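Local coordinates for protein laccase (Botrytis aclada, PDB 3SQR) that probably oxidises phenols such as hydroquinones with its copper ions while reducing dioxygen to water, in lignin degradation and the detoxification of lignin-derived products, at residues D301-G306 with E369-A374; T284-A289 with P297-T302; H275-I280 with T363-C368. All blocks are in the same frame, centred on the assembly; numbering follows the deposited sequence.

Interaction 1 of 3, residues D301-G306 with E369-A374; sequences DTLLIG and EDEPVA. With MAN (alpha-D-mannopyranose), chain L.
Leu-304, on the short strand 303-305, and Asp-370, in the loop passing beside it, bring their CA atoms to 5.4 Å, and no direct backbone hydrogen bond joins the two segments. The main link is Leu-304 N to Glu-371 OE2 (2.9 Å, 175° at the hydrogen), an almost straight bond reaching the oxygen on its anti side, 26° out of the carboxylate plane. A bend at chi2 (-68°) carries CD of Glu-371 back towards the strand. A water completes the link, donating to Leu-304 O and accepting from Glu-371 N (3.0 Å). Strand 303-305 is an outermost strand of a sheet in the second cupredoxin domain, and the loop 369-374 runs on towards the third. Leu-304 CB lies 3.3 Å from Glu-369 O, while its CD1 comes 3.4 Å from Asp-370 O, so across this contact the leucine packs on carbonyl oxygens. Crossing Glu-371 at about a right angle, Leu-303 sets CD1 3.4 Å from Glu-371 CG. The buried carboxylate has further partners: Tyr-298 OH at OE1 and, by a salt bridge, Arg-365 NH2 at OE2. Beyond Pro-372, Ala-374 CB touches C6 of a glycan mannose at 3.6 Å.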
# COMPACT_ATOMS: atom_id res chain seq x y z
N ASP A 301 -5.93 -20.58 -7.58
CA ASP A 301 -4.98 -21.33 -6.76
C ASP A 301 -3.83 -20.49 -6.24
O ASP A 301 -3.17 -20.87 -5.26
CB ASP A 301 -4.37 -22.49 -7.59
CG ASP A 301 -5.37 -23.59 -7.88
OD1 ASP A 301 -6.19 -23.92 -6.99
OD2 ASP A 301 -5.30 -24.11 -9.01
N THR A 302 -3.54 -19.42 -6.95
CA THR A 302 -2.44 -18.53 -6.56
C THR A 302 -2.91 -17.11 -6.80
O THR A 302 -3.85 -16.88 -7.56
CB THR A 302 -1.14 -18.79 -7.27
OG1 THR A 302 -1.16 -18.22 -8.56
CG2 THR A 302 -0.83 -20.29 -7.38
N LEU A 303 -2.25 -16.14 -6.18
CA LEU A 303 -2.79 -14.76 -6.21
C LEU A 303 -1.59 -13.79 -6.28
O LEU A 303 -0.79 -13.69 -5.31
CB LEU A 303 -3.60 -14.56 -4.95
CG LEU A 303 -4.34 -13.24 -4.71
CD1 LEU A 303 -5.09 -12.80 -5.94
CD2 LEU A 303 -5.24 -13.32 -3.51
N LEU A 304 -1.47 -13.14 -7.44
CA LEU A 304 -0.41 -12.22 -7.74
C LEU A 304 -0.69 -10.95 -6.94
O LEU A 304 -1.81 -10.46 -6.99
CB LEU A 304 -0.32 -11.92 -9.21
CG LEU A 304 0.12 -13.09 -10.12
CD1 LEU A 304 -0.29 -12.82 -11.59
CD2 LEU A 304 1.60 -13.28 -9.98
N ILE A 305 0.29 -10.46 -6.22
CA ILE A 305 0.05 -9.29 -5.37
C ILE A 305 1.23 -8.39 -5.44
O ILE A 305 2.38 -8.75 -5.05
CB ILE A 305 -0.21 -9.60 -3.87
CG1 ILE A 305 -1.17 -10.76 -3.65
CG2 ILE A 305 -0.70 -8.30 -3.13
CD1 ILE A 305 -1.32 -11.17 -2.18
N GLY A 306 1.02 -7.23 -6.04
CA GLY A 306 2.01 -6.18 -6.00
C GLY A 306 2.06 -5.31 -4.75
O GLY A 306 1.22 -5.39 -3.91
N GLU A 369 3.15 -9.80 -12.87
CA GLU A 369 1.87 -9.20 -13.22
C GLU A 369 0.99 -9.00 -12.02
O GLU A 369 1.21 -9.58 -10.91
CB GLU A 369 1.14 -10.09 -14.24
CG GLU A 369 2.00 -10.27 -15.45
CD GLU A 369 1.29 -10.90 -16.61
OE1 GLU A 369 0.05 -11.05 -16.60
OE2 GLU A 369 2.03 -11.31 -17.51
N ASP A 370 -0.08 -8.24 -12.25
CA ASP A 370 -1.18 -8.24 -11.34
C ASP A 370 -2.09 -9.42 -11.73
O ASP A 370 -1.89 -10.07 -12.80
CB ASP A 370 -2.02 -6.96 -11.42
CG ASP A 370 -1.31 -5.73 -10.85
OD1 ASP A 370 -0.27 -5.85 -10.17
OD2 ASP A 370 -1.87 -4.61 -10.99
N GLU A 371 -3.12 -9.64 -10.91
CA GLU A 371 -4.20 -10.54 -11.31
C GLU A 371 -4.79 -10.08 -12.63
O GLU A 371 -4.79 -8.89 -12.96
CB GLU A 371 -5.28 -10.68 -10.24
CG GLU A 371 -4.87 -11.54 -9.08
CD GLU A 371 -4.72 -12.97 -9.48
OE1 GLU A 371 -5.73 -13.56 -9.88
OE2 GLU A 371 -3.60 -13.51 -9.40
N PRO A 372 -5.27 -11.04 -13.42
CA PRO A 372 -5.69 -10.57 -14.75
C PRO A 372 -6.88 -9.60 -14.67
O PRO A 372 -7.79 -9.82 -13.89
CB PRO A 372 -6.11 -11.87 -15.45
CG PRO A 372 -5.61 -12.99 -14.66
CD PRO A 372 -5.40 -12.49 -13.25
N VAL A 373 -6.90 -8.57 -15.51
CA VAL A 373 -8.02 -7.63 -15.46
C VAL A 373 -9.36 -8.29 -15.56
O VAL A 373 -10.32 -7.89 -14.86
CB VAL A 373 -7.88 -6.49 -16.49
CG1 VAL A 373 -6.71 -5.56 -16.09
CG2 VAL A 373 -7.69 -7.03 -17.91
N ALA A 374 -9.46 -9.34 -16.38
CA ALA A 374 -10.79 -10.00 -16.52
C ALA A 374 -11.35 -10.64 -15.27
O ALA A 374 -12.56 -10.86 -15.18
CB ALA A 374 -10.77 -11.02 -17.68
C1 MAN L . -10.02 -14.43 -13.19
C2 MAN L . -9.09 -15.61 -13.41
C3 MAN L . -8.55 -15.64 -14.83
C4 MAN L . -9.71 -15.59 -15.83
C5 MAN L . -10.57 -14.35 -15.53
C6 MAN L . -11.79 -14.30 -16.46
O2 MAN L . -9.82 -16.80 -13.09
O3 MAN L . -7.68 -16.77 -14.98
O4 MAN L . -9.19 -15.46 -17.12
O5 MAN L . -11.04 -14.38 -14.19
O6 MAN L . -12.57 -15.47 -16.18
O HOH W 1 -2.53 -8.22 -8.33

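Interaction 2 of 3, residues T284-A289 with P297-T302; sequences TLTVIA and PYTTDT. With MAN (alpha-D-mannopyranose), chain L.
Val-287 N donates to Tyr-298 O at 2.7 Å, the shortest hydrogen bond between two antiparallel strands that form a beta hairpin at the edge of the six-stranded sheet of the second cupredoxin domain. The neighbouring hydrogen-bonded pair joins Leu-285 N to Thr-300 O and Thr-300 N to Leu-285 O, each at 2.9 Å. By contrast, the return bond from Tyr-298 N to Val-287 O is weak at 3.3 Å. Between these pairs Thr-286 faces Thr-299 as a non-hydrogen-bonded pair, and CA-H...O contacts from Thr-299 CA to Leu-285 O and from Thr-286 CA to Tyr-298 O accompany the N-H...O bonds. Val-287, Tyr-298, Leu-285 and Thr-300 share one face. There Val-287 lies alongside Tyr-298 and makes a CH-pi contact: CG2 stands 3.9 Å from the ring centroid, displaced towards the rim, with CB also over that face. The tyrosine CG sits between its backbone N and carbonyl carbon (chi1 78°), which puts CG, and with it the ring, beside Val-287. Val-287 CG2 also meets Thr-300 CG2 at 3.6 Å. On the other face, Thr-286 and Thr-299 lie side by side, OG1 of the first against CG2 of the second, while Thr-286 CG2 packs on Pro-297 CB. Ile-288 and Ala-289 form a classic beta bulge opposite Asp-312 of strand 310-316. The Tyr-298 ring also meets a mannose of a protein-attached glycan, which approaches obliquely, with CD2 3.6 Å from sugar atom C1.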
# COMPACT_ATOMS: atom_id res chain seq x y z
N THR A 284 -8.05 -23.59 -2.29
CA THR A 284 -8.53 -22.66 -3.28
C THR A 284 -8.81 -21.34 -2.56
O THR A 284 -9.33 -21.27 -1.43
CB THR A 284 -9.82 -23.18 -3.92
OG1 THR A 284 -9.51 -24.41 -4.61
CG2 THR A 284 -10.33 -22.20 -4.94
N LEU A 285 -8.40 -20.31 -3.22
CA LEU A 285 -8.69 -18.98 -2.73
C LEU A 285 -9.89 -18.44 -3.47
O LEU A 285 -9.87 -18.40 -4.69
CB LEU A 285 -7.49 -18.07 -2.97
CG LEU A 285 -6.10 -18.54 -2.55
CD1 LEU A 285 -5.07 -17.46 -2.97
CD2 LEU A 285 -5.94 -18.82 -1.06
N THR A 286 -10.91 -18.00 -2.76
CA THR A 286 -12.00 -17.25 -3.36
C THR A 286 -11.74 -15.76 -3.10
O THR A 286 -11.85 -15.29 -1.99
CB THR A 286 -13.31 -17.63 -2.81
OG1 THR A 286 -13.55 -19.01 -3.14
CG2 THR A 286 -14.41 -16.80 -3.45
N VAL A 287 -11.39 -15.07 -4.16
CA VAL A 287 -11.00 -13.67 -4.08
C VAL A 287 -12.28 -12.82 -4.02
O VAL A 287 -13.12 -12.88 -4.92
CB VAL A 287 -10.13 -13.29 -5.22
CG1 VAL A 287 -9.47 -11.83 -4.93
CG2 VAL A 287 -9.02 -14.27 -5.53
N ILE A 288 -12.42 -12.04 -2.96
CA ILE A 288 -13.62 -11.24 -2.73
C ILE A 288 -13.45 -9.74 -2.69
O ILE A 288 -14.43 -9.03 -2.64
CB ILE A 288 -14.41 -11.70 -1.51
CG1 ILE A 288 -13.64 -11.62 -0.19
CG2 ILE A 288 -14.87 -13.21 -1.70
CD1 ILE A 288 -14.56 -11.40 0.97
N ALA A 289 -12.21 -9.25 -2.70
CA ALA A 289 -12.00 -7.82 -2.78
C ALA A 289 -10.63 -7.62 -3.25
O ALA A 289 -9.73 -8.44 -3.02
CB ALA A 289 -12.18 -7.13 -1.42
N PRO A 297 -16.87 -12.56 -6.62
CA PRO A 297 -15.89 -13.59 -6.26
C PRO A 297 -15.41 -14.45 -7.44
O PRO A 297 -16.20 -14.79 -8.33
CB PRO A 297 -16.64 -14.44 -5.25
CG PRO A 297 -17.69 -13.50 -4.66
CD PRO A 297 -18.08 -12.62 -5.78
N TYR A 298 -14.12 -14.78 -7.45
CA TYR A 298 -13.55 -15.72 -8.36
C TYR A 298 -12.56 -16.60 -7.60
O TYR A 298 -12.04 -16.24 -6.52
CB TYR A 298 -12.92 -15.07 -9.57
CG TYR A 298 -11.55 -14.43 -9.34
CD1 TYR A 298 -11.45 -13.16 -8.84
CD2 TYR A 298 -10.39 -15.12 -9.63
CE1 TYR A 298 -10.22 -12.57 -8.66
CE2 TYR A 298 -9.13 -14.54 -9.45
CZ TYR A 298 -9.09 -13.23 -8.98
OH TYR A 298 -7.90 -12.59 -8.78
N THR A 299 -12.35 -17.79 -8.13
CA THR A 299 -11.46 -18.73 -7.47
C THR A 299 -10.14 -18.81 -8.22
O THR A 299 -10.05 -18.68 -9.44
CB THR A 299 -12.11 -20.13 -7.35
OG1 THR A 299 -12.56 -20.55 -8.63
CG2 THR A 299 -13.25 -20.10 -6.39
N THR A 300 -9.09 -18.97 -7.44
CA THR A 300 -7.77 -19.04 -7.98
C THR A 300 -6.93 -19.90 -7.04
O THR A 300 -7.19 -19.93 -5.84
CB THR A 300 -7.15 -17.62 -8.18
OG1 THR A 300 -5.95 -17.77 -8.91
CG2 THR A 300 -6.89 -16.91 -6.77
N ASP A 301 -5.93 -20.58 -7.58
CA ASP A 301 -4.98 -21.33 -6.76
C ASP A 301 -3.83 -20.49 -6.24
O ASP A 301 -3.17 -20.87 -5.26
CB ASP A 301 -4.37 -22.49 -7.59
CG ASP A 301 -5.37 -23.59 -7.88
OD1 ASP A 301 -6.19 -23.92 -6.99
OD2 ASP A 301 -5.30 -24.11 -9.01
N THR A 302 -3.54 -19.42 -6.95
CA THR A 302 -2.44 -18.53 -6.56
C THR A 302 -2.91 -17.11 -6.80
O THR A 302 -3.85 -16.88 -7.56
CB THR A 302 -1.14 -18.79 -7.27
OG1 THR A 302 -1.16 -18.22 -8.56
CG2 THR A 302 -0.83 -20.29 -7.38
C1 MAN L . -10.02 -14.43 -13.19
C2 MAN L . -9.09 -15.61 -13.41
C3 MAN L . -8.55 -15.64 -14.83
C4 MAN L . -9.71 -15.59 -15.83
C5 MAN L . -10.57 -14.35 -15.53
C6 MAN L . -11.79 -14.30 -16.46
O2 MAN L . -9.82 -16.80 -13.09
O3 MAN L . -7.68 -16.77 -14.98
O4 MAN L . -9.19 -15.46 -17.12
O5 MAN L . -11.04 -14.38 -14.19
O6 MAN L . -12.57 -15.47 -16.18

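Interaction 3 of 3, residues H275-I280 with T363-C368; sequences HFEFAI and TPRGTC
His-275 to Glu-277 and Pro-364 to Cys-368 run in roughly opposed directions, 151° apart, with the nearest CA atoms, those of His-275 and Cys-368, still 6.5 Å from each other. Side chains of strand 276-280, in a sheet of the second cupredoxin domain, and of His-275 just before it reach the loop that leads on to the third domain, meeting largely its backbone. Glu-277 carries most of the contact. Its CG is anti to the backbone N (chi1 -166°), and the chain runs extended beyond it, bringing the carboxylate to two successive backbone N-H groups: Arg-365 N donates to Glu-277 OE2 at 2.8 Å and Gly-366 N to Glu-277 OE1 at 2.9 Å, each carboxylate oxygen accepting through its syn lone pair. Arg-365 NE adds a salt bridge to Glu-277 OE2 at 3.1 Å. It approaches from above the carboxylate plane, although the oxygen lies close to the guanidinium plane, and the two planes stand 74° apart. A water donates to both Glu-277 OE1 and Thr-367 O. Together the two backbone N-H groups, Arg-365 NE and this water would be expected to stabilise the ionised carboxylate. Pro-364 CB lies over the other face of the Glu-277 carboxylate, near OE1. The Arg-365 guanidinium has a second acidic partner in Glu-371. At the other end the contact changes character: His-275 presents a ring face to Cys-368, whose sulfur forms a disulfide with Cys-334. A second water bridges the two residues, lying at the in-plane edge of the imidazole near NE2 and donating to Cys-368 O at 2.7 Å. Above the ring, Cys-368 CA sits over the centre, 3.8 Å from the centroid, in a CH-pi contact.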
# COMPACT_ATOMS: atom_id res chain seq x y z
N HIS A 275 7.51 -8.98 -4.79
CA HIS A 275 6.30 -9.39 -5.49
C HIS A 275 5.97 -10.77 -5.01
O HIS A 275 6.87 -11.62 -4.86
CB HIS A 275 6.48 -9.44 -7.02
CG HIS A 275 5.20 -9.49 -7.76
ND1 HIS A 275 4.50 -10.66 -7.95
CD2 HIS A 275 4.45 -8.51 -8.32
CE1 HIS A 275 3.37 -10.39 -8.61
NE2 HIS A 275 3.34 -9.10 -8.88
N PHE A 276 4.70 -10.98 -4.79
CA PHE A 276 4.22 -12.25 -4.26
C PHE A 276 3.18 -12.85 -5.16
O PHE A 276 2.49 -12.18 -5.90
CB PHE A 276 3.72 -12.16 -2.79
CG PHE A 276 4.79 -11.75 -1.81
CD1 PHE A 276 5.71 -12.67 -1.34
CD2 PHE A 276 4.89 -10.44 -1.41
CE1 PHE A 276 6.70 -12.31 -0.48
CE2 PHE A 276 5.87 -10.06 -0.54
CZ PHE A 276 6.80 -11.01 -0.08
N GLU A 277 3.08 -14.17 -5.07
CA GLU A 277 2.04 -14.94 -5.73
C GLU A 277 1.49 -15.95 -4.72
O GLU A 277 1.80 -17.16 -4.71
CB GLU A 277 2.55 -15.59 -7.03
CG GLU A 277 1.38 -16.10 -7.87
CD GLU A 277 1.80 -16.83 -9.13
OE1 GLU A 277 2.94 -16.55 -9.57
OE2 GLU A 277 0.93 -17.67 -9.64
N PHE A 278 0.69 -15.43 -3.80
CA PHE A 278 0.32 -16.13 -2.62
C PHE A 278 -0.49 -17.39 -2.95
O PHE A 278 -1.40 -17.34 -3.81
CB PHE A 278 -0.52 -15.17 -1.73
CG PHE A 278 -0.95 -15.77 -0.46
CD1 PHE A 278 -0.15 -15.76 0.66
CD2 PHE A 278 -2.21 -16.37 -0.35
CE1 PHE A 278 -0.57 -16.32 1.84
CE2 PHE A 278 -2.66 -16.90 0.89
CZ PHE A 278 -1.83 -16.90 1.95
N ALA A 279 -0.22 -18.45 -2.19
CA ALA A 279 -0.91 -19.74 -2.43
C ALA A 279 -0.89 -20.49 -1.12
O ALA A 279 -0.00 -20.26 -0.29
CB ALA A 279 -0.21 -20.51 -3.56
N ILE A 280 -1.89 -21.34 -0.93
CA ILE A 280 -1.94 -22.26 0.21
C ILE A 280 -2.09 -23.62 -0.45
O ILE A 280 -3.07 -23.85 -1.14
CB ILE A 280 -3.10 -21.98 1.14
CG1 ILE A 280 -3.04 -20.54 1.67
CG2 ILE A 280 -3.15 -23.01 2.30
CD1 ILE A 280 -4.28 -20.16 2.52
N THR A 363 2.13 -25.02 -9.25
CA THR A 363 3.13 -24.36 -10.02
C THR A 363 2.68 -22.90 -10.18
O THR A 363 1.61 -22.64 -10.73
CB THR A 363 3.27 -24.96 -11.43
OG1 THR A 363 3.68 -26.34 -11.32
CG2 THR A 363 4.23 -24.14 -12.31
N PRO A 364 3.50 -21.97 -9.71
CA PRO A 364 3.12 -20.55 -9.86
C PRO A 364 3.24 -20.03 -11.29
O PRO A 364 4.02 -20.54 -12.10
CB PRO A 364 4.08 -19.80 -8.95
CG PRO A 364 5.01 -20.81 -8.36
CD PRO A 364 4.77 -22.15 -8.98
N ARG A 365 2.43 -19.04 -11.62
CA ARG A 365 2.60 -18.35 -12.88
C ARG A 365 4.01 -17.78 -13.00
O ARG A 365 4.59 -17.82 -14.06
CB ARG A 365 1.53 -17.28 -13.05
CG ARG A 365 0.21 -17.81 -13.37
CD ARG A 365 -0.90 -16.79 -13.15
NE ARG A 365 -1.18 -16.69 -11.72
CZ ARG A 365 -2.18 -15.96 -11.24
NH1 ARG A 365 -2.93 -15.26 -12.07
NH2 ARG A 365 -2.43 -15.95 -9.96
N GLY A 366 4.57 -17.26 -11.89
CA GLY A 366 5.94 -16.84 -11.78
C GLY A 366 6.22 -15.51 -12.45
O GLY A 366 7.37 -15.14 -12.69
N THR A 367 5.15 -14.75 -12.71
CA THR A 367 5.29 -13.44 -13.29
C THR A 367 5.24 -12.32 -12.26
O THR A 367 5.03 -12.56 -11.06
CB THR A 367 4.12 -13.19 -14.27
OG1 THR A 367 2.91 -13.08 -13.51
CG2 THR A 367 3.98 -14.37 -15.30
N CYS A 368 5.44 -11.11 -12.74
CA CYS A 368 5.35 -9.88 -11.91
C CYS A 368 4.07 -9.12 -12.21
O CYS A 368 3.94 -7.98 -11.83
CB CYS A 368 6.56 -8.99 -12.10
SG CYS A 368 8.10 -9.93 -12.01
O HOH W 2 2.34 -6.71 -10.14
O HOH W 3 5.00 -14.67 -9.47

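Overall arrangement
The three contacts form one continuous region, two sheets of the second cupredoxin domain and the loop that leaves it. Interaction 2 runs straight into interaction 1 through the shared Asp-301 and Thr-302, and Tyr-298 OH meets Glu-371 OE1 at 2.6 Å, tying hairpin to loop. Interactions 1 and 3, with centres about 8 Å apart, use consecutive parts of the same loop against neighbouring strands of one sheet, where Phe-278 N lies 2.7 Å from Leu-303 O. Thr-302 OG1 is 2.9 Å from Arg-365 NH2, joining interactions 2 and 3. The same glycan mannose touches interactions 1 and 2. The Asp-370 and Cys-368 side chains lie about 12 and 11 Å from a copper ion, and each is about 9 Å from the side chain of His-463, a copper ligand.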